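Local coordinates for protein inulin fructotransferase (Bacillus sp. snu-7, PDB 2INV) that probably breaks down inulin by intramolecular fructosyl transfer, splitting off difructose units from the polymer as a cyclic dianhydride, at residues A[357-362]-A[383-388]; A[376-381]-A[398-403]; A[68-73]-A[114-119]. All blocks are in the same frame, centred on the assembly; numbering follows the deposited sequence.

In the fold
All three interactions join successive coils of a right-handed parallel beta-helix, and each is partly buried, with a strand end inside and a turn at the surface. Interactions 1 and 2 are neighbours near the C-terminal end, where their segments alternate along the chain and touch through Thr383, His385, Ser401 and Asp403. Interaction 3 lies on the opposite side of the chain's centre, about 48 Å from interaction 1 between centres, beside helix 30-48. Backbone hydrogen bonds run through all three. Interaction 1 adds a carboxylate-hydroxyl bond and a water at a turn; interaction 2 adds apolar packing around a tyrosine, and interaction 3 a salt bridge and a CH-pi contact.

Interaction 1 of 3, residues A[357-362]-A[383-388]; sequences GGDANV and TTHSKV
The imidazole of His385 has the CB of its own neighbour Thr384 over the centre of one face, while the carboxylate of Asp359 approaches obliquely, the two planes standing 85° apart. Asp359 OD1 comes within 2.9 Å of His385 CD2, a polarised ring carbon. The same oxygen receives the hydroxyl of Thr384 on its anti lone pair, OD1 to OG1 being 2.7 Å. Two torsions set this up: CG of Asp359 is anti to its backbone N, and OG1 of Thr384 takes the crowded position between N and the carbonyl carbon. A protonated imidazole would probably be steadied by this carboxylate.

Here two consecutive coils of the right-handed parallel beta-helix turn a corner, Ala360 and His385 each following the bridged pair Asp359/Thr384 with left-handed backbone angles, while Ala360 CA lies nearest Ser386 CA. Thr384 N bonds to Gly358 O at 3.0 Å, and Thr384 O takes the N-H of Ala360 at 3.0 Å. Beyond the corner, Lys387 N donates to Asn361 O at 2.8 Å. Gly358 suits its place, since at its backbone angles a CB would be jammed against the carbonyl O of Gly357.

One water binds Asn361 N, Asn361 ND2 and, at 2.7 Å, Ser386 OG, so small polar side chains suit the inner side of the corner. The amide of Asn361 also reaches back to Gly324 and Asn327 of the preceding coil. Val362 and Lys387 run alongside each other, CG2 to CG 4.1 Å, and the bent lysine chain carries NZ to Pro410 O of the second subunit.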
loop_
_atom_site.group_PDB
_atom_site.type_symbol
_atom_site.label_atom_id
_atom_site.label_comp_id
_atom_site.label_asym_id
_atom_site.label_seq_id
_atom_site.Cartn_x
_atom_site.Cartn_y
_atom_site.Cartn_z
ATOM N N GLY A 357 23.864 15.028 16.106
ATOM C CA GLY A 357 24.390 16.310 15.711
ATOM C C GLY A 357 23.384 16.893 14.765
ATOM O O GLY A 357 22.526 16.183 14.242
ATOM N N GLY A 358 23.469 18.187 14.530
ATOM C CA GLY A 358 22.513 18.763 13.624
ATOM C C GLY A 358 21.780 19.935 14.217
ATOM O O GLY A 358 21.772 20.176 15.433
ATOM N N ASP A 359 21.124 20.647 13.317
ATOM C CA ASP A 359 20.390 21.833 13.658
ATOM C C ASP A 359 18.898 21.725 13.415
ATOM O O ASP A 359 18.451 21.132 12.424
ATOM C CB ASP A 359 20.946 22.992 12.844
ATOM C CG ASP A 359 20.263 24.292 13.150
ATOM O OD1 ASP A 359 20.332 24.737 14.314
ATOM O OD2 ASP A 359 19.655 24.865 12.225
ATOM N N ALA A 360 18.136 22.296 14.342
ATOM C CA ALA A 360 16.683 22.351 14.228
ATOM C C ALA A 360 15.881 21.055 14.261
ATOM O O ALA A 360 14.708 21.060 13.879
ATOM C CB ALA A 360 16.329 23.109 12.980
ATOM N N ASN A 361 16.460 19.954 14.723
ATOM C CA ASN A 361 15.667 18.743 14.745
ATOM C C ASN A 361 14.534 18.886 15.738
ATOM O O ASN A 361 14.687 19.517 16.788
ATOM C CB ASN A 361 16.549 17.536 15.022
ATOM C CG ASN A 361 17.462 17.230 13.857
ATOM O OD1 ASN A 361 17.016 16.753 12.809
ATOM N ND2 ASN A 361 18.749 17.509 14.028
ATOM N N VAL A 362 13.382 18.335 15.371
ATOM C CA VAL A 362 12.192 18.419 16.201
ATOM C C VAL A 362 11.698 17.034 16.592
ATOM O O VAL A 362 11.479 16.174 15.734
ATOM C CB VAL A 362 11.084 19.172 15.450
ATOM C CG1 VAL A 362 9.817 19.225 16.281
ATOM C CG2 VAL A 362 11.560 20.581 15.114
ATOM N N THR A 383 24.497 19.246 18.832
ATOM C CA THR A 383 23.208 19.758 18.391
ATOM C C THR A 383 22.924 21.205 18.761
ATOM O O THR A 383 23.382 21.713 19.780
ATOM C CB THR A 383 22.044 18.922 18.961
ATOM O OG1 THR A 383 21.968 19.111 20.383
ATOM C CG2 THR A 383 22.245 17.459 18.651
ATOM N N THR A 384 22.158 21.859 17.898
ATOM C CA THR A 384 21.751 23.233 18.110
ATOM C C THR A 384 20.300 23.421 17.717
ATOM O O THR A 384 19.796 22.788 16.783
ATOM C CB THR A 384 22.570 24.241 17.272
ATOM O OG1 THR A 384 22.388 23.969 15.875
ATOM C CG2 THR A 384 24.038 24.177 17.633
ATOM N N HIS A 385 19.641 24.288 18.475
ATOM C CA HIS A 385 18.258 24.667 18.252
ATOM C C HIS A 385 17.233 23.530 18.081
ATOM O O HIS A 385 16.258 23.667 17.347
ATOM C CB HIS A 385 18.243 25.630 17.062
ATOM C CG HIS A 385 19.372 26.616 17.090
ATOM N ND1 HIS A 385 19.783 27.244 18.246
ATOM C CD2 HIS A 385 20.208 27.050 16.113
ATOM C CE1 HIS A 385 20.821 28.018 17.982
ATOM N NE2 HIS A 385 21.098 27.919 16.697
ATOM N N SER A 386 17.450 22.419 18.789
ATOM C CA SER A 386 16.548 21.259 18.742
ATOM C C SER A 386 15.282 21.560 19.540
ATOM O O SER A 386 15.271 22.477 20.365
ATOM C CB SER A 386 17.216 20.015 19.341
ATOM O OG SER A 386 18.490 19.773 18.772
ATOM N N LYS A 387 14.222 20.794 19.289
ATOM C CA LYS A 387 12.948 20.974 19.992
ATOM C C LYS A 387 12.415 19.624 20.459
ATOM O O LYS A 387 12.297 18.689 19.658
ATOM C CB LYS A 387 11.888 21.594 19.074
ATOM C CG LYS A 387 12.283 22.890 18.402
ATOM C CD LYS A 387 11.987 24.089 19.271
ATOM C CE LYS A 387 12.123 25.366 18.455
ATOM N NZ LYS A 387 12.066 26.575 19.313
ATOM N N VAL A 388 12.075 19.516 21.738
ATOM C CA VAL A 388 11.534 18.263 22.246
ATOM C C VAL A 388 10.221 18.531 22.968
ATOM O O VAL A 388 10.190 19.199 24.013
ATOM C CB VAL A 388 12.527 17.562 23.192
ATOM C CG1 VAL A 388 11.999 16.192 23.584
ATOM C CG2 VAL A 388 13.878 17.425 22.505
HETATM O O HOH W 1 19.107 19.351 16.148
#

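Interaction 2 of 3, residues A[376-381]-A[398-403]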
loop_
_atom_site.group_PDB
_atom_site.type_symbol
_atom_site.label_atom_id
_atom_site.label_comp_id
_atom_site.label_asym_id
_atom_site.label_seq_id
_atom_site.Cartn_x
_atom_site.Cartn_y
_atom_site.Cartn_z
ATOM N N HIS A 376 14.450 8.911 26.956
ATOM C CA HIS A 376 13.616 8.946 25.767
ATOM C C HIS A 376 14.280 9.718 24.642
ATOM O O HIS A 376 14.193 9.341 23.471
ATOM C CB HIS A 376 12.276 9.594 26.098
ATOM C CG HIS A 376 11.472 8.835 27.100
ATOM N ND1 HIS A 376 10.139 9.091 27.332
ATOM C CD2 HIS A 376 11.814 7.825 27.937
ATOM C CE1 HIS A 376 9.694 8.273 28.268
ATOM N NE2 HIS A 376 10.690 7.495 28.651
ATOM N N VAL A 377 14.926 10.817 25.002
ATOM C CA VAL A 377 15.587 11.630 24.008
ATOM C C VAL A 377 16.882 12.185 24.554
ATOM O O VAL A 377 16.947 12.656 25.688
ATOM C CB VAL A 377 14.687 12.802 23.561
ATOM C CG1 VAL A 377 15.354 13.562 22.429
ATOM C CG2 VAL A 377 13.328 12.283 23.135
ATOM N N VAL A 378 17.921 12.111 23.739
ATOM C CA VAL A 378 19.215 12.633 24.127
ATOM C C VAL A 378 19.698 13.515 22.998
ATOM O O VAL A 378 19.746 13.107 21.841
ATOM C CB VAL A 378 20.255 11.524 24.354
ATOM C CG1 VAL A 378 21.635 12.138 24.573
ATOM C CG2 VAL A 378 19.876 10.685 25.560
ATOM N N LEU A 379 20.032 14.745 23.345
ATOM C CA LEU A 379 20.540 15.691 22.372
ATOM C C LEU A 379 22.002 15.858 22.712
ATOM O O LEU A 379 22.364 16.294 23.808
ATOM C CB LEU A 379 19.814 17.028 22.474
ATOM C CG LEU A 379 18.252 17.113 22.405
ATOM C CD1 LEU A 379 17.692 16.905 21.197
ATOM C CD2 LEU A 379 17.563 16.467 23.377
ATOM N N ASP A 380 22.839 15.484 21.760
ATOM C CA ASP A 380 24.277 15.546 21.919
ATOM C C ASP A 380 24.774 16.995 21.888
ATOM O O ASP A 380 24.159 17.860 21.258
ATOM C CB ASP A 380 24.899 14.696 20.822
ATOM C CG ASP A 380 26.390 14.579 20.948
ATOM O OD1 ASP A 380 26.888 13.568 21.491
ATOM O OD2 ASP A 380 27.076 15.509 20.478
ATOM N N ALA A 381 25.868 17.257 22.600
ATOM C CA ALA A 381 26.437 18.601 22.704
ATOM C C ALA A 381 26.703 19.312 21.376
ATOM O O ALA A 381 26.954 20.517 21.355
ATOM C CB ALA A 381 27.720 18.545 23.532
ATOM N N THR A 398 17.668 14.104 28.118
ATOM C CA THR A 398 19.000 14.652 28.354
ATOM C C THR A 398 19.397 15.571 27.201
ATOM O O THR A 398 19.504 15.135 26.055
ATOM C CB THR A 398 20.077 13.553 28.455
ATOM O OG1 THR A 398 19.812 12.704 29.578
ATOM C CG2 THR A 398 21.460 14.187 28.627
ATOM N N SER A 399 19.607 16.844 27.513
ATOM C CA SER A 399 20.014 17.807 26.508
ATOM C C SER A 399 21.394 18.328 26.879
ATOM O O SER A 399 21.560 18.982 27.911
ATOM C CB SER A 399 19.016 18.965 26.439
ATOM O OG SER A 399 19.503 20.015 25.615
ATOM N N TYR A 400 22.388 18.029 26.048
ATOM C CA TYR A 400 23.751 18.488 26.307
ATOM C C TYR A 400 23.967 19.797 25.610
ATOM O O TYR A 400 25.099 20.276 25.491
ATOM C CB TYR A 400 24.771 17.505 25.776
ATOM C CG TYR A 400 24.804 16.240 26.557
ATOM C CD1 TYR A 400 25.043 16.253 27.928
ATOM C CD2 TYR A 400 24.586 15.030 25.933
ATOM C CE1 TYR A 400 25.073 15.085 28.656
ATOM C CE2 TYR A 400 24.607 13.845 26.643
ATOM C CZ TYR A 400 24.851 13.879 28.005
ATOM O OH TYR A 400 24.886 12.710 28.709
ATOM N N SER A 401 22.881 20.360 25.113
ATOM C CA SER A 401 22.979 21.627 24.437
ATOM C C SER A 401 22.228 22.572 25.344
ATOM O O SER A 401 21.509 22.123 26.246
ATOM C CB SER A 401 22.310 21.542 23.077
ATOM O OG SER A 401 22.286 22.815 22.454
ATOM N N SER A 402 22.382 23.870 25.120
ATOM C CA SER A 402 21.683 24.811 25.963
ATOM C C SER A 402 20.652 25.619 25.197
ATOM O O SER A 402 19.979 26.484 25.782
ATOM C CB SER A 402 22.681 25.738 26.650
ATOM O OG SER A 402 23.449 26.453 25.692
ATOM N N ASP A 403 20.530 25.356 23.898
ATOM C CA ASP A 403 19.532 26.068 23.120
ATOM C C ASP A 403 18.369 25.134 22.833
ATOM O O ASP A 403 17.491 25.447 22.026
ATOM C CB ASP A 403 20.103 26.593 21.804
ATOM C CG ASP A 403 21.244 25.750 21.283
ATOM O OD1 ASP A 403 21.032 24.553 20.984
ATOM O OD2 ASP A 403 22.367 26.287 21.167
#
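Tyr400 leaves its backbone at the point where strand 397-399 gives way to a turn, and its CB points toward segment 376-381. That CB rests 3.3 Å from Leu379 O and also packs against Ala381, whose CB is 3.8 Å away; the small alanine lets the two chains come close here. With CG beside its own backbone N (chi1 -70°), the ring swings back along the neighbouring chain. CG passes Leu379 O, CD2 lies 3.3 Å from that same oxygen, and the CA of Asp380 meets the ring at its edge. CE2 then reaches CG1 of Val378 at 4.0 Å, the two side chains running in the same direction. Over one face, offset toward the rim, sits CG2 of Thr398, 3.5 Å above the plane, so the ring spans a methyl of its own strand and a valine of the next.

The backbone fixes this placement. Leu379 O accepts the N-H of Tyr400 at 2.8 Å, in the carbonyl plane, and before it Leu379 N gives a nearly straight bond (165°) to Thr398 O, also 2.8 Å. Thr398 N in turn donates to Val377 O. Val378 and Thr398, both beta-branched and well suited to strands, lie side by side on one face, CG2 of the valine 4.1 Å from CB of the threonine. Leu379 points to the other face, where it packs on Ile355 and Val388 in the interior. Past the turn, Ser401 OG donates to Asp403 OD1, which also takes the N-H of His385.

In-register parallel pairing of this kind, with Leu379 turned to the interior, is how successive coils of a right-handed parallel beta-helix are joined.

Interaction 3 of 3, residues A[68-73]-A[114-119]; sequences DLHTQV and RVLTSP
Asp68 and Arg114 lie side by side and point the same way from paired strands, which brings carboxylate and guanidinium planes to within 27° of each other. Their salt bridge runs through Arg114 NE to Asp68 OD1, 3.2 Å away in the guanidinium plane and almost straight at 173°, using the syn lone pair of that oxygen. The arginine chain must bend at chi2 and chi3 to turn NE back toward the aspartate, and its NH1 goes on to Gln107.

Leu116 crosses Asp68 obliquely. Its CD1 lies 3.5 Å from Asp68 CG, so that one methyl covers the carboxylate on its way to the imidazole of His70. There the same CD1 sits over a ring face, 4.2 Å from the centroid of the His70 ring, in a CH-pi contact, with the leucine CB further toward the rim. At the ring edge, a water in its plane lies 2.7 Å from His70 ND1; this water donates to Leu116 O. A leucine fits because it is long enough to put CD1 over the carboxylate and against the His70 face.

Strands 65-69 and 111-115 pair in parallel here, as adjacent coils of the right-handed beta-helix do near its N-terminal end. Leu69 N donates to Arg114 O at 2.7 Å, and Leu116 N to Leu69 O at 2.8 Å, before the chains diverge into their turns.

On the other face of this pair, Leu69 and Thr117 run parallel, CD2 to CG2 3.6 Å. The threonine offers a methyl inward while its hydroxyl bonds Pro122 O. Leu69 is buried and also packs on Ile34 of helix 30-48, and Asp33 of that helix receives the N-H of His70. Where the turns part, two more waters join His70 O to Ser118, one through its N and one through its OG.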
loop_
_atom_site.group_PDB
_atom_site.type_symbol
_atom_site.label_atom_id
_atom_site.label_comp_id
_atom_site.label_asym_id
_atom_site.label_seq_id
_atom_site.Cartn_x
_atom_site.Cartn_y
_atom_site.Cartn_z
ATOM N N ASP A 68 17.796 -24.291 -11.423
ATOM C CA ASP A 68 19.164 -23.953 -11.013
ATOM C C ASP A 68 19.729 -22.845 -11.898
ATOM O O ASP A 68 19.612 -22.909 -13.122
ATOM C CB ASP A 68 20.095 -25.162 -11.153
ATOM C CG ASP A 68 20.001 -26.134 -9.990
ATOM O OD1 ASP A 68 19.176 -25.918 -9.077
ATOM O OD2 ASP A 68 20.782 -27.110 -9.988
ATOM N N LEU A 69 20.344 -21.836 -11.290
ATOM C CA LEU A 69 20.942 -20.766 -12.077
ATOM C C LEU A 69 22.447 -20.753 -11.840
ATOM O O LEU A 69 22.912 -20.402 -10.747
ATOM C CB LEU A 69 20.355 -19.395 -11.713
ATOM C CG LEU A 69 20.795 -18.235 -12.622
ATOM C CD1 LEU A 69 19.642 -17.272 -12.805
ATOM C CD2 LEU A 69 22.010 -17.524 -12.043
ATOM N N HIS A 70 23.201 -21.155 -12.858
ATOM C CA HIS A 70 24.648 -21.173 -12.764
ATOM C C HIS A 70 25.186 -19.932 -13.495
ATOM O O HIS A 70 26.143 -19.310 -13.038
ATOM C CB HIS A 70 25.207 -22.459 -13.399
ATOM C CG HIS A 70 25.064 -23.684 -12.546
ATOM N ND1 HIS A 70 25.981 -24.037 -11.578
ATOM C CD2 HIS A 70 24.120 -24.659 -12.537
ATOM C CE1 HIS A 70 25.612 -25.173 -11.015
ATOM N NE2 HIS A 70 24.487 -25.571 -11.578
ATOM N N THR A 71 24.555 -19.562 -14.611
ATOM C CA THR A 71 24.983 -18.407 -15.412
ATOM C C THR A 71 24.241 -17.095 -15.137
ATOM O O THR A 71 23.021 -17.009 -15.281
ATOM C CB THR A 71 24.851 -18.699 -16.917
ATOM O OG1 THR A 71 25.596 -19.876 -17.245
ATOM C CG2 THR A 71 25.405 -17.531 -17.729
ATOM N N GLN A 72 25.004 -16.063 -14.785
ATOM C CA GLN A 72 24.464 -14.732 -14.488
ATOM C C GLN A 72 23.710 -14.130 -15.666
ATOM O O GLN A 72 24.216 -14.113 -16.795
ATOM C CB GLN A 72 25.599 -13.777 -14.086
ATOM C CG GLN A 72 25.198 -12.300 -14.029
ATOM C CD GLN A 72 26.387 -11.369 -13.941
ATOM O OE1 GLN A 72 27.024 -11.050 -14.953
ATOM N NE2 GLN A 72 26.701 -10.927 -12.723
ATOM N N VAL A 73 22.506 -13.628 -15.402
ATOM C CA VAL A 73 21.691 -13.026 -16.454
ATOM C C VAL A 73 21.914 -11.529 -16.542
ATOM O O VAL A 73 21.748 -10.805 -15.558
ATOM C CB VAL A 73 20.188 -13.238 -16.215
ATOM C CG1 VAL A 73 19.379 -12.543 -17.303
ATOM C CG2 VAL A 73 19.871 -14.721 -16.195
ATOM N N ARG A 114 17.198 -21.250 -7.896
ATOM C CA ARG A 114 18.282 -21.432 -6.967
ATOM C C ARG A 114 19.501 -20.809 -7.601
ATOM O O ARG A 114 19.961 -21.216 -8.670
ATOM C CB ARG A 114 18.479 -22.905 -6.687
ATOM C CG ARG A 114 17.166 -23.659 -6.585
ATOM C CD ARG A 114 17.312 -24.791 -5.622
ATOM N NE ARG A 114 18.477 -25.588 -5.971
ATOM C CZ ARG A 114 19.215 -26.265 -5.110
ATOM N NH1 ARG A 114 18.909 -26.251 -3.835
ATOM N NH2 ARG A 114 20.268 -26.935 -5.536
ATOM N N VAL A 115 19.970 -19.770 -6.929
ATOM C CA VAL A 115 21.111 -18.990 -7.348
ATOM C C VAL A 115 22.389 -19.731 -6.981
ATOM O O VAL A 115 22.742 -19.844 -5.804
ATOM C CB VAL A 115 21.062 -17.619 -6.654
ATOM C CG1 VAL A 115 22.237 -16.762 -7.078
ATOM C CG2 VAL A 115 19.748 -16.931 -6.992
ATOM N N LEU A 116 23.074 -20.242 -7.997
ATOM C CA LEU A 116 24.315 -20.981 -7.800
ATOM C C LEU A 116 25.406 -20.275 -8.601
ATOM O O LEU A 116 26.176 -20.909 -9.327
ATOM C CB LEU A 116 24.143 -22.418 -8.299
ATOM C CG LEU A 116 22.921 -23.122 -7.713
ATOM C CD1 LEU A 116 22.667 -24.421 -8.460
ATOM C CD2 LEU A 116 23.149 -23.378 -6.234
ATOM N N THR A 117 25.458 -18.958 -8.460
ATOM C CA THR A 117 26.418 -18.151 -9.179
ATOM C C THR A 117 27.862 -18.278 -8.739
ATOM O O THR A 117 28.168 -18.561 -7.586
ATOM C CB THR A 117 26.014 -16.669 -9.133
ATOM O OG1 THR A 117 25.733 -16.293 -7.782
ATOM C CG2 THR A 117 24.789 -16.423 -9.995
ATOM N N SER A 118 28.748 -18.043 -9.698
ATOM C CA SER A 118 30.190 -18.108 -9.487
ATOM C C SER A 118 30.690 -16.748 -9.001
ATOM O O SER A 118 30.088 -15.710 -9.290
ATOM C CB SER A 118 30.896 -18.453 -10.803
ATOM O OG SER A 118 30.450 -19.713 -11.302
ATOM N N PRO A 119 31.784 -16.738 -8.231
ATOM C CA PRO A 119 32.362 -15.494 -7.710
ATOM C C PRO A 119 32.471 -14.354 -8.739
ATOM O O PRO A 119 32.144 -13.201 -8.431
ATOM C CB PRO A 119 33.721 -15.946 -7.216
ATOM C CG PRO A 119 33.398 -17.278 -6.623
ATOM C CD PRO A 119 32.452 -17.916 -7.643
HETATM O O HOH W 2 27.838 -16.939 -12.109
HETATM O O HOH W 3 27.907 -22.424 -10.581
HETATM O O HOH W 4 28.438 -20.742 -12.611
#